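Dot/Icm T4SS effector (Legionella pneumophila, PDB 6VVE) is an effector kinase, activated by host inositol hexakisphosphate, that binds ADP and manganese. Local coordinates at residues D47-W52 / Q115-K120. Residues are numbered along the deposited sequence; the frame is centred on the assembly and turned at random.
Sequences DYVLMW and QQFFLK. With IHP (inositol hexakisphosphate), chain B.
K120 NZ is gripped by three groups of D47 and Y48: it donates to Y48 O at 2.6 Å, forms a salt bridge with D47 OD1 at 3.2 Å, and sits over the centre of the Y48 ring in a cation-pi contact. Strand 44-53 is the outer strand, within this chain, of a four-stranded antiparallel sheet. Helix 102-121, which follows strand 91-96 and probably corresponds to the αC helix of the kinase N-lobe, crosses it at 100° between the short axes, 8.7 Å apart. The contact thus joins the sheet that carries W52 of the inositol hexakisphosphate pocket to that helix, consistent with activation by the ligand without proving a route. The K120 chain runs fully extended from its helix, and it meets the D47 carboxylate tip to tip. The bond to Y48 O lies nearly in line with the carbonyl, the C=O...donor angle being 162°. D47 OD1 is shared, since Y48 N also donates to it, from the same face of the carboxylate as NZ, while OD2 is hydrogen-bonded to Y121; both oxygens are thus occupied, which probably helps keep the acid ionised.

Next to this polar cluster, V49 supplies the apolar half. Its CG1 lies over the centre of the F117 ring, 3.6 Å from the centroid, a CH-pi contact, and CG2 rests on Q116 CG. D47 O faces the edge of the same ring, near its plane. Q116 NE2 lies 3.6 Å from SE of selenomethionine M51.

At M51 and W52, both facing V35, the strand makes a classic beta bulge. W52 NE1 donates to O26 of the ligand at 2.8 Å. A water lies between M51 O and Q116 NE2, accepting from NE2 at 3.2 Å.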
loop_
_atom_site.group_PDB
_atom_site.type_symbol
_atom_site.label_atom_id
_atom_site.label_comp_id
_atom_site.label_asym_id
_atom_site.label_seq_id
_atom_site.Cartn_x
_atom_site.Cartn_y
_atom_site.Cartn_z
ATOM N N ASP A 47 8.063 17.935 -9.378
ATOM C CA ASP A 47 7.199 17.685 -8.231
ATOM C C ASP A 47 7.998 16.971 -7.154
ATOM O O ASP A 47 9.113 16.497 -7.391
ATOM C CB ASP A 47 5.967 16.866 -8.646
ATOM C CG ASP A 47 4.807 17.039 -7.703
ATOM O OD1 ASP A 47 4.944 17.794 -6.710
ATOM O OD2 ASP A 47 3.756 16.419 -7.964
ATOM N N TYR A 48 7.396 16.886 -5.966
ATOM C CA TYR A 48 8.037 16.272 -4.811
ATOM C C TYR A 48 7.013 15.486 -4.000
ATOM O O TYR A 48 5.801 15.680 -4.122
ATOM C CB TYR A 48 8.699 17.332 -3.914
ATOM C CG TYR A 48 7.709 18.313 -3.330
ATOM C CD1 TYR A 48 7.350 19.465 -4.023
ATOM C CD2 TYR A 48 7.122 18.083 -2.091
ATOM C CE1 TYR A 48 6.441 20.359 -3.496
ATOM C CE2 TYR A 48 6.212 18.974 -1.555
ATOM C CZ TYR A 48 5.873 20.110 -2.261
ATOM O OH TYR A 48 4.965 20.999 -1.732
ATOM N N VAL A 49 7.526 14.585 -3.168
ATOM C CA VAL A 49 6.725 13.863 -2.189
ATOM C C VAL A 49 7.496 13.813 -0.876
ATOM O O VAL A 49 8.728 13.766 -0.859
ATOM C CB VAL A 49 6.373 12.434 -2.649
ATOM C CG1 VAL A 49 5.460 12.483 -3.872
ATOM C CG2 VAL A 49 7.645 11.634 -2.926
ATOM N N LEU A 50 6.759 13.821 0.229
ATOM C CA LEU A 50 7.351 13.724 1.558
ATOM C C LEU A 50 7.566 12.254 1.897
ATOM O O LEU A 50 6.661 11.425 1.709
ATOM C CB LEU A 50 6.448 14.395 2.589
ATOM C CG LEU A 50 6.751 14.170 4.067
ATOM C CD1 LEU A 50 8.189 14.520 4.427
ATOM C CD2 LEU A 50 5.775 14.997 4.918
HETATM N N MSE A 51 8.762 11.934 2.388
HETATM C CA MSE A 51 9.081 10.552 2.762
HETATM C C MSE A 51 9.009 10.333 4.280
HETATM O O MSE A 51 8.340 9.408 4.730
HETATM C CB MSE A 51 10.468 10.168 2.240
HETATM C CG MSE A 51 10.643 10.290 0.724
HETATM SE SE MSE A 51 9.390 9.231 -0.355
HETATM C CE MSE A 51 9.639 7.484 0.439
ATOM N N TRP A 52 9.683 11.175 5.061
ATOM C CA TRP A 52 9.632 11.071 6.516
ATOM C C TRP A 52 10.226 12.333 7.131
ATOM O O TRP A 52 10.817 13.170 6.439
ATOM C CB TRP A 52 10.373 9.825 7.023
ATOM C CG TRP A 52 11.834 9.782 6.672
ATOM C CD1 TRP A 52 12.849 10.467 7.282
ATOM C CD2 TRP A 52 12.444 9.001 5.635
ATOM N NE1 TRP A 52 14.049 10.164 6.680
ATOM C CE2 TRP A 52 13.826 9.269 5.666
ATOM C CE3 TRP A 52 11.949 8.108 4.674
ATOM C CZ2 TRP A 52 14.720 8.676 4.777
ATOM C CZ3 TRP A 52 12.837 7.515 3.797
ATOM C CH2 TRP A 52 14.209 7.803 3.857
ATOM N N GLN A 115 5.749 4.934 -6.860
ATOM C CA GLN A 115 4.489 4.540 -6.240
ATOM C C GLN A 115 4.017 5.598 -5.252
ATOM O O GLN A 115 2.815 5.858 -5.138
ATOM C CB GLN A 115 4.649 3.176 -5.567
ATOM C CG GLN A 115 4.828 2.042 -6.586
ATOM C CD GLN A 115 5.338 0.762 -5.966
ATOM O OE1 GLN A 115 5.347 0.600 -4.744
ATOM N NE2 GLN A 115 5.764 -0.163 -6.810
ATOM N N GLN A 116 4.951 6.222 -4.534
ATOM C CA GLN A 116 4.591 7.342 -3.670
ATOM C C GLN A 116 3.935 8.459 -4.476
ATOM O O GLN A 116 2.937 9.048 -4.040
ATOM C CB GLN A 116 5.829 7.862 -2.945
ATOM C CG GLN A 116 5.534 8.848 -1.817
ATOM C CD GLN A 116 5.189 8.146 -0.509
ATOM O OE1 GLN A 116 4.235 7.377 -0.434
ATOM N NE2 GLN A 116 5.983 8.398 0.519
ATOM N N PHE A 117 4.477 8.763 -5.658
ATOM C CA PHE A 117 3.871 9.799 -6.491
ATOM C C PHE A 117 2.474 9.395 -6.949
ATOM O O PHE A 117 1.558 10.224 -6.985
ATOM C CB PHE A 117 4.753 10.106 -7.704
ATOM C CG PHE A 117 5.811 11.137 -7.430
ATOM C CD1 PHE A 117 5.497 12.489 -7.464
ATOM C CD2 PHE A 117 7.109 10.760 -7.133
ATOM C CE1 PHE A 117 6.461 13.448 -7.211
ATOM C CE2 PHE A 117 8.076 11.711 -6.867
ATOM C CZ PHE A 117 7.754 13.057 -6.904
ATOM N N PHE A 118 2.291 8.123 -7.310
ATOM C CA PHE A 118 0.951 7.636 -7.622
ATOM C C PHE A 118 0.006 7.885 -6.453
ATOM O O PHE A 118 -1.102 8.405 -6.633
ATOM C CB PHE A 118 0.993 6.144 -7.963
ATOM C CG PHE A 118 -0.370 5.526 -8.126
ATOM C CD1 PHE A 118 -1.078 5.062 -7.021
ATOM C CD2 PHE A 118 -0.946 5.414 -9.380
ATOM C CE1 PHE A 118 -2.333 4.511 -7.168
ATOM C CE2 PHE A 118 -2.206 4.852 -9.531
ATOM C CZ PHE A 118 -2.895 4.402 -8.426
ATOM N N LEU A 119 0.439 7.524 -5.236
ATOM C CA LEU A 119 -0.404 7.718 -4.064
ATOM C C LEU A 119 -0.754 9.187 -3.875
ATOM O O LEU A 119 -1.913 9.524 -3.595
ATOM C CB LEU A 119 0.287 7.166 -2.818
ATOM C CG LEU A 119 0.526 5.663 -2.768
ATOM C CD1 LEU A 119 1.289 5.289 -1.476
ATOM C CD2 LEU A 119 -0.770 4.895 -2.863
ATOM N N LYS A 120 0.231 10.076 -4.029
ATOM C CA LYS A 120 -0.036 11.502 -3.890
ATOM C C LYS A 120 -1.053 11.976 -4.921
ATOM O O LYS A 120 -2.004 12.697 -4.589
ATOM C CB LYS A 120 1.267 12.298 -4.007
ATOM C CG LYS A 120 1.070 13.804 -3.932
ATOM C CD LYS A 120 2.390 14.552 -4.006
ATOM C CE LYS A 120 2.157 16.053 -4.148
ATOM N NZ LYS A 120 3.420 16.834 -4.033
HETATM C C1 IHP B . 19.809 10.826 10.639
HETATM C C2 IHP B . 21.188 11.144 11.242
HETATM C C3 IHP B . 22.311 10.458 10.462
HETATM C C4 IHP B . 22.263 10.851 8.979
HETATM C C5 IHP B . 20.918 10.417 8.365
HETATM C C6 IHP B . 19.733 11.019 9.118
HETATM O O11 IHP B . 18.850 11.691 11.219
HETATM P P1 IHP B . 17.774 11.073 12.282
HETATM O O21 IHP B . 16.400 11.614 11.974
HETATM O O31 IHP B . 17.777 9.565 12.202
HETATM O O41 IHP B . 18.175 11.494 13.694
HETATM O O12 IHP B . 21.188 10.684 12.572
HETATM P P2 IHP B . 21.646 11.724 13.771
HETATM O O22 IHP B . 21.802 13.113 13.211
HETATM O O32 IHP B . 20.588 11.730 14.838
HETATM O O42 IHP B . 22.958 11.257 14.343
HETATM O O13 IHP B . 22.121 9.075 10.556
HETATM P P3 IHP B . 23.390 8.082 10.871
HETATM O O23 IHP B . 24.589 8.901 11.318
HETATM O O33 IHP B . 22.983 7.116 11.977
HETATM O O43 IHP B . 23.750 7.288 9.634
HETATM O O14 IHP B . 23.307 10.233 8.294
HETATM P P4 IHP B . 24.239 11.183 7.321
HETATM O O24 IHP B . 24.924 12.246 8.139
HETATM O O34 IHP B . 23.344 11.865 6.299
HETATM O O44 IHP B . 25.274 10.336 6.621
HETATM O O15 IHP B . 20.862 10.841 7.038
HETATM P P5 IHP B . 20.897 9.719 5.845
HETATM O O25 IHP B . 21.617 10.291 4.641
HETATM O O35 IHP B . 21.618 8.481 6.308
HETATM O O45 IHP B . 19.475 9.360 5.473
HETATM O O16 IHP B . 18.547 10.396 8.668
HETATM P P6 IHP B . 17.465 11.268 7.781
HETATM O O26 IHP B . 16.078 11.105 8.363
HETATM O O36 IHP B . 17.849 12.727 7.790
HETATM O O46 IHP B . 17.494 10.749 6.357
HETATM O O HOH W 1 6.716 7.584 3.511
#